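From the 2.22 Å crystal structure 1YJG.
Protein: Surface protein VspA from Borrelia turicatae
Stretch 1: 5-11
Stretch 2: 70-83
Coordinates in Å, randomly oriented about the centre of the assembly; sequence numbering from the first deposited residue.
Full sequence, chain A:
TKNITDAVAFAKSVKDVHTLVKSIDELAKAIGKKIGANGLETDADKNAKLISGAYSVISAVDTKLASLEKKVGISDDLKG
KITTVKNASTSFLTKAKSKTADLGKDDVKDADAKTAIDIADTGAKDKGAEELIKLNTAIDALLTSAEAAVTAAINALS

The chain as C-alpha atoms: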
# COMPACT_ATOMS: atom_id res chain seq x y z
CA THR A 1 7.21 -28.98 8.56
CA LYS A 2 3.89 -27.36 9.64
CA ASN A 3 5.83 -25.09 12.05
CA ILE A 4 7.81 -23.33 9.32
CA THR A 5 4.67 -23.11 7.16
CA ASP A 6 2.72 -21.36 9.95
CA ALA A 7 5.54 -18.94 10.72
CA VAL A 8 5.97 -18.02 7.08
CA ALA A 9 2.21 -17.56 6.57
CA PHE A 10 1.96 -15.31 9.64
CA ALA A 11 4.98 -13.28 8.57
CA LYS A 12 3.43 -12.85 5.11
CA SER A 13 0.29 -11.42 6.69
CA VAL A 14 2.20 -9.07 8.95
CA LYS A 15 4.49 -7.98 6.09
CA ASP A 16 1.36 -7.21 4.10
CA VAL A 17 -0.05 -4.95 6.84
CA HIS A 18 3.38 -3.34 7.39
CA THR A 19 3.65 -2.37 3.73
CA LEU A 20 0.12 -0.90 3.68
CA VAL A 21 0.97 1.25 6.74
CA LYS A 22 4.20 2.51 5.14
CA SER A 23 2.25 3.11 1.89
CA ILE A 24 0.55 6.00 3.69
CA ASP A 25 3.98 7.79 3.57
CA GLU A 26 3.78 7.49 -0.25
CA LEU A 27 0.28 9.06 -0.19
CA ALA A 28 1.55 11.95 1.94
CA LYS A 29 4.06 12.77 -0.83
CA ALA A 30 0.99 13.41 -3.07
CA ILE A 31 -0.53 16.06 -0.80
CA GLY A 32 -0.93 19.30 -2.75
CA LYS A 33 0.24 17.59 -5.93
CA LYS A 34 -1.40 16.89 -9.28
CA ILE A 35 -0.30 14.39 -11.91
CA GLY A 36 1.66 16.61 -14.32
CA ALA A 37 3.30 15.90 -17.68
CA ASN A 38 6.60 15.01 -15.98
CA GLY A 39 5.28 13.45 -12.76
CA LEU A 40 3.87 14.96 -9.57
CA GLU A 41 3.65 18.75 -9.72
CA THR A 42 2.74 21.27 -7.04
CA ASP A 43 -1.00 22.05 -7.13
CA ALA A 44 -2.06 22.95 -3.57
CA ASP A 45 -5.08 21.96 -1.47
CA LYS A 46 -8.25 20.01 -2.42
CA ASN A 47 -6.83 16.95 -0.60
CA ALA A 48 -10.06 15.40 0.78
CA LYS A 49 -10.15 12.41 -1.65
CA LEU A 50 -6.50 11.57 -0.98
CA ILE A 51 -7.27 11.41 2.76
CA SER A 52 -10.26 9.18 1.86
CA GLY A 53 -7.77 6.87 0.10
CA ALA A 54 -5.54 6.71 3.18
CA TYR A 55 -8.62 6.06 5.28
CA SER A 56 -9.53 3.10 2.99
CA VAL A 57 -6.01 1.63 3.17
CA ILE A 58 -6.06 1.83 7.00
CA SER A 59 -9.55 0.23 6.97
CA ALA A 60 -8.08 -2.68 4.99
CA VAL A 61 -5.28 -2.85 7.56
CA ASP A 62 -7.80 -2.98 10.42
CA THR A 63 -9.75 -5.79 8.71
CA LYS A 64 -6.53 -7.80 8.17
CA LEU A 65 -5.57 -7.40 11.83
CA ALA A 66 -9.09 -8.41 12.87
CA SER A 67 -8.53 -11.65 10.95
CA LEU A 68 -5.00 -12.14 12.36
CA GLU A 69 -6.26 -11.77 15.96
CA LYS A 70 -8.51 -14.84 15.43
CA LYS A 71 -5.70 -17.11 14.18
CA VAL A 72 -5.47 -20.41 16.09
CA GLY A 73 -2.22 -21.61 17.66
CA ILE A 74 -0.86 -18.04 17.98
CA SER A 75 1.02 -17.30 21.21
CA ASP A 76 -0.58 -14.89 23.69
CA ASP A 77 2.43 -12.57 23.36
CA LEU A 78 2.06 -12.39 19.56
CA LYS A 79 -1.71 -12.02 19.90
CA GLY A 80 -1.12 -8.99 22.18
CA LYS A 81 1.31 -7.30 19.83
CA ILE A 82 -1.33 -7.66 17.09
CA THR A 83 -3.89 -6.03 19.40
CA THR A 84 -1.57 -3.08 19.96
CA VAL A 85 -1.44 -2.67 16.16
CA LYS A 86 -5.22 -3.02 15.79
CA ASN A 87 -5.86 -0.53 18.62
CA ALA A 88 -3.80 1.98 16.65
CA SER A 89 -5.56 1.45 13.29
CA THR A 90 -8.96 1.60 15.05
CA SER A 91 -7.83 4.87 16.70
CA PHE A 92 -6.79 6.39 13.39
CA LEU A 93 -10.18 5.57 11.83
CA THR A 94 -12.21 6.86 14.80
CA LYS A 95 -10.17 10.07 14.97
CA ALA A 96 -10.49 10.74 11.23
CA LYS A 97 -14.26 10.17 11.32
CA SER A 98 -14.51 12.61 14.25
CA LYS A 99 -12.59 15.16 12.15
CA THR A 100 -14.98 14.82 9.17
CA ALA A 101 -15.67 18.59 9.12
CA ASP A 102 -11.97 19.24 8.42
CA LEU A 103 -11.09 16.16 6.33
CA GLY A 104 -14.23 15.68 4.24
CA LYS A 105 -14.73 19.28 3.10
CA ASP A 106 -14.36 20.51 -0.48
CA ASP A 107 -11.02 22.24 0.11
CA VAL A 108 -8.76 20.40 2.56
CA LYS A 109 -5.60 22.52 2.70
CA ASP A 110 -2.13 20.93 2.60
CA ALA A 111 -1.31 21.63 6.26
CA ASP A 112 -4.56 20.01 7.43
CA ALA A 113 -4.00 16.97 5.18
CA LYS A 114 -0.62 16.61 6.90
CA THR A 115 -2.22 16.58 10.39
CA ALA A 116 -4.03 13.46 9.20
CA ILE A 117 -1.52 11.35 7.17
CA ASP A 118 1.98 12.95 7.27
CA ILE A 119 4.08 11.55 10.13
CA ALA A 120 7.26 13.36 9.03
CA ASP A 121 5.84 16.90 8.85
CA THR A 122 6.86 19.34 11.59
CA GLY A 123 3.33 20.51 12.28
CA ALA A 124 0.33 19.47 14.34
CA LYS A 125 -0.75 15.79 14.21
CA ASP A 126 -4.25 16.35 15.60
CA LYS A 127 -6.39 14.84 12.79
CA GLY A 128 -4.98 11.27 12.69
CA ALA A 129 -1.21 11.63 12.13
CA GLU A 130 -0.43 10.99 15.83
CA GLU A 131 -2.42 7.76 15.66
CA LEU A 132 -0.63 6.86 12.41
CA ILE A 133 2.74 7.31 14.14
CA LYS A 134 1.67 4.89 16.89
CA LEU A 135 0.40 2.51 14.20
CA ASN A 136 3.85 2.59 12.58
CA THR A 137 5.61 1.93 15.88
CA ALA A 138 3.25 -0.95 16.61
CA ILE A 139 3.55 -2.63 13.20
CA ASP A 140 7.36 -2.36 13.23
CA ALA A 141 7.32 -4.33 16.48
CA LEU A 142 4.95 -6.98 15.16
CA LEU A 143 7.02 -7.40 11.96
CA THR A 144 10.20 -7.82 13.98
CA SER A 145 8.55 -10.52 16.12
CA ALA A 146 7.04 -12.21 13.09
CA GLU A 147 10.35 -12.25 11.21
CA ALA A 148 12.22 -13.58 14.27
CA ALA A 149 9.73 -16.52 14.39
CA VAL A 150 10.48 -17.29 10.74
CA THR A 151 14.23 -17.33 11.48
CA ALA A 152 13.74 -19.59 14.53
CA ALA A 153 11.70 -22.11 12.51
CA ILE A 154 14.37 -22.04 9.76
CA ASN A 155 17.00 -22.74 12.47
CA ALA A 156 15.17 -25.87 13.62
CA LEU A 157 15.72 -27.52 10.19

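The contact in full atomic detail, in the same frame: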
# COMPACT_ATOMS: atom_id res chain seq x y z
N THR A 5 5.75 -23.55 8.03
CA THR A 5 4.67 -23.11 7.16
C THR A 5 3.78 -22.07 7.87
O THR A 5 3.34 -21.12 7.25
CB THR A 5 3.85 -24.33 6.69
OG1 THR A 5 4.65 -25.12 5.80
CG2 THR A 5 2.65 -23.91 5.83
N ASP A 6 3.55 -22.25 9.17
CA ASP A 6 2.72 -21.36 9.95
C ASP A 6 3.43 -20.04 10.25
O ASP A 6 2.80 -18.99 10.30
CB ASP A 6 2.28 -22.05 11.25
CG ASP A 6 1.24 -23.14 11.01
OD1 ASP A 6 0.87 -23.85 11.98
OD2 ASP A 6 0.73 -23.38 9.89
N ALA A 7 4.75 -20.11 10.43
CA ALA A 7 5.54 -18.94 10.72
C ALA A 7 5.62 -18.08 9.48
O ALA A 7 5.47 -16.86 9.55
CB ALA A 7 6.94 -19.33 11.19
N VAL A 8 5.86 -18.72 8.35
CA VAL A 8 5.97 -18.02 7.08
C VAL A 8 4.63 -17.34 6.74
O VAL A 8 4.61 -16.16 6.41
CB VAL A 8 6.40 -18.97 5.95
CG1 VAL A 8 6.21 -18.35 4.56
CG2 VAL A 8 7.85 -19.40 6.16
N ALA A 9 3.54 -18.09 6.86
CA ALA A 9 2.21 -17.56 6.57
C ALA A 9 1.90 -16.32 7.43
O ALA A 9 1.43 -15.30 6.92
CB ALA A 9 1.15 -18.66 6.79
N PHE A 10 2.20 -16.41 8.72
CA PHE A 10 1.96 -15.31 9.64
C PHE A 10 2.80 -14.09 9.29
O PHE A 10 2.33 -12.96 9.35
CB PHE A 10 2.28 -15.75 11.08
CG PHE A 10 1.90 -14.74 12.10
CD1 PHE A 10 0.57 -14.62 12.52
CD2 PHE A 10 2.85 -13.89 12.64
CE1 PHE A 10 0.21 -13.66 13.46
CE2 PHE A 10 2.49 -12.93 13.59
CZ PHE A 10 1.18 -12.81 13.99
N ALA A 11 4.05 -14.33 8.95
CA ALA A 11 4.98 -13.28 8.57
C ALA A 11 4.51 -12.59 7.30
O ALA A 11 4.67 -11.39 7.15
CB ALA A 11 6.37 -13.85 8.38
N LYS A 70 -7.75 -13.59 15.29
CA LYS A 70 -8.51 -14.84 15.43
C LYS A 70 -7.76 -16.08 14.97
O LYS A 70 -8.34 -17.17 14.92
CB LYS A 70 -9.82 -14.72 14.66
CG LYS A 70 -10.68 -13.50 15.03
CD LYS A 70 -11.47 -12.94 13.83
CE LYS A 70 -12.95 -13.24 13.92
NZ LYS A 70 -13.22 -14.70 14.10
N LYS A 71 -6.48 -15.95 14.64
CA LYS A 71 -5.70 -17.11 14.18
C LYS A 71 -5.41 -18.07 15.33
O LYS A 71 -4.97 -17.65 16.41
CB LYS A 71 -4.42 -16.68 13.46
CG LYS A 71 -4.11 -17.52 12.23
CD LYS A 71 -2.81 -17.11 11.54
CE LYS A 71 -2.15 -18.31 10.85
NZ LYS A 71 -1.11 -17.94 9.85
N VAL A 72 -5.69 -19.35 15.10
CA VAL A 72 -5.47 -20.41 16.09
C VAL A 72 -4.01 -20.83 16.19
O VAL A 72 -3.29 -20.83 15.19
CB VAL A 72 -6.33 -21.69 15.78
CG1 VAL A 72 -7.81 -21.33 15.60
CG2 VAL A 72 -5.80 -22.46 14.57
N GLY A 73 -3.58 -21.18 17.40
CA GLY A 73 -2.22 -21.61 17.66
C GLY A 73 -1.23 -20.48 17.87
O GLY A 73 -0.05 -20.73 18.11
N ILE A 74 -1.70 -19.23 17.79
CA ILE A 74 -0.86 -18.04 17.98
C ILE A 74 -0.59 -17.86 19.47
O ILE A 74 -1.48 -18.03 20.29
CB ILE A 74 -1.58 -16.78 17.40
CG1 ILE A 74 -1.73 -16.90 15.88
CG2 ILE A 74 -0.85 -15.49 17.75
CD1 ILE A 74 -0.44 -17.06 15.11
N SER A 75 0.65 -17.49 19.82
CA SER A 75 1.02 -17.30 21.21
C SER A 75 0.34 -16.04 21.75
O SER A 75 0.04 -15.12 20.99
CB SER A 75 2.55 -17.19 21.36
OG SER A 75 3.03 -15.93 20.91
N ASP A 76 0.07 -16.03 23.05
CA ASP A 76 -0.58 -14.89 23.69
C ASP A 76 0.23 -13.61 23.50
O ASP A 76 -0.33 -12.54 23.33
CB ASP A 76 -0.80 -15.16 25.18
CG ASP A 76 -1.91 -16.16 25.44
OD1 ASP A 76 -2.59 -16.56 24.47
OD2 ASP A 76 -2.17 -16.61 26.60
N ASP A 77 1.56 -13.73 23.54
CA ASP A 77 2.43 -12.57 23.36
C ASP A 77 2.25 -11.97 21.96
O ASP A 77 2.15 -10.75 21.80
CB ASP A 77 3.89 -12.97 23.59
CG ASP A 77 4.83 -11.80 23.46
OD1 ASP A 77 5.12 -11.15 24.50
OD2 ASP A 77 5.30 -11.44 22.36
N LEU A 78 2.24 -12.83 20.95
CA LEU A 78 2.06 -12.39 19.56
C LEU A 78 0.66 -11.81 19.39
O LEU A 78 0.48 -10.77 18.75
CB LEU A 78 2.27 -13.54 18.57
CG LEU A 78 3.63 -13.69 17.89
CD1 LEU A 78 3.53 -14.78 16.83
CD2 LEU A 78 4.10 -12.37 17.27
N LYS A 79 -0.33 -12.47 19.98
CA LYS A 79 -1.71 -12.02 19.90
C LYS A 79 -1.84 -10.60 20.47
O LYS A 79 -2.59 -9.81 19.93
CB LYS A 79 -2.66 -12.96 20.64
CG LYS A 79 -4.13 -12.76 20.27
CD LYS A 79 -5.04 -13.82 20.91
CE LYS A 79 -5.29 -15.01 19.98
NZ LYS A 79 -5.94 -16.17 20.68
N GLY A 80 -1.10 -10.30 21.54
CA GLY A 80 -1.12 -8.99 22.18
C GLY A 80 -0.48 -7.90 21.35
O GLY A 80 -0.92 -6.74 21.36
N LYS A 81 0.61 -8.25 20.68
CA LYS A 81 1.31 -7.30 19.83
C LYS A 81 0.41 -6.93 18.66
O LYS A 81 0.44 -5.78 18.19
CB LYS A 81 2.64 -7.87 19.36
CG LYS A 81 3.72 -7.86 20.40
CD LYS A 81 4.96 -8.60 19.93
CE LYS A 81 6.18 -8.26 20.78
NZ LYS A 81 6.12 -8.95 22.10
N ILE A 82 -0.39 -7.89 18.19
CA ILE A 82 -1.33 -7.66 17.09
C ILE A 82 -2.40 -6.71 17.57
O ILE A 82 -2.84 -5.87 16.81
CB ILE A 82 -2.04 -8.97 16.65
CG1 ILE A 82 -1.09 -9.92 15.94
CG2 ILE A 82 -3.25 -8.66 15.69
CD1 ILE A 82 -1.69 -11.36 15.77
N THR A 83 -2.85 -6.88 18.81
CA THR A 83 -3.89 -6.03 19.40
C THR A 83 -3.42 -4.60 19.50
O THR A 83 -4.19 -3.68 19.25
CB THR A 83 -4.34 -6.58 20.77
OG1 THR A 83 -5.02 -7.82 20.59
CG2 THR A 83 -5.42 -5.69 21.41
O HOH W 1 -1.53 -15.77 8.44

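Phe10 supplies most of stretch 1's side of this contact with a single aromatic side chain, and no direct hydrogen bond crosses between the two stretches. The one polar link runs through a water. Lys71 NZ donates to water 1, at 2.6 Å from NZ to the water O. The water in turn donates weakly to Ala9 O, 3.4 Å from the water O.

Stretch 1 is one part of a longer helix. Asp6, Ala9 and Phe10 touch stretch 2, and their CA-to-CB bonds all point toward it. Phe10 is buried and gives up by far the largest area of any residue here. Its chi1 is t, and the ring reaches in among three aliphatic side chains. Phe10 CD1 lies 3.7 Å from Ile74 CD1, Phe10 CE2 lies 3.9 Å from Leu78 CD1, and Phe10 CZ lies 3.7 Å from Ile82 CD1. Ile82 CD1 meets the ring at its edge, near the ring plane. A long, flat, apolar side chain suits this place, since it can touch all three partners at once.

Ile74, Leu78 and Ile82 are spaced four apart in sequence. Leu78 and Ile82 lie one turn apart on the same helix, so both CA-to-CB bonds point toward stretch 1. Ile74 comes before that helix. Its CA-to-CB bond points sideways, but the end of its side chain comes nearer and brings CD1 to the ring.

Lys71 works at the margin of the apolar patch. Its extended side chain passes the ring, with CD at the ring edge near its plane. The amine ends beside the helix backbone: Lys71 NZ is 3.8 Å from Phe10 N and 4.1 Å from Asp6 O. These are contacts, not hydrogen bonds; Asp6 O already accepts from Phe10 N at 3.1 Å within the helix. Lys71 NZ also lies 3.9 Å from Ala9 CB. Ala9 meets the amine with its only side-chain atom, CB. Lysine suits the spot because its chain can pass the ring edge at CD while its charged end reaches water.

Stretch 2 begins with a turn and continues into a helix. A type II beta turn runs from Lys71 to Ile74. Gly73 has a positive phi of 83°, which favours glycine. Ser75 then caps the following helix: Leu78 N donates to Ser75 OG at 3.2 Å. Further along, on that helix, Lys81 NZ forms a salt bridge with Asp77 OD2 at 2.6 Å and takes no part in the contact with stretch 1.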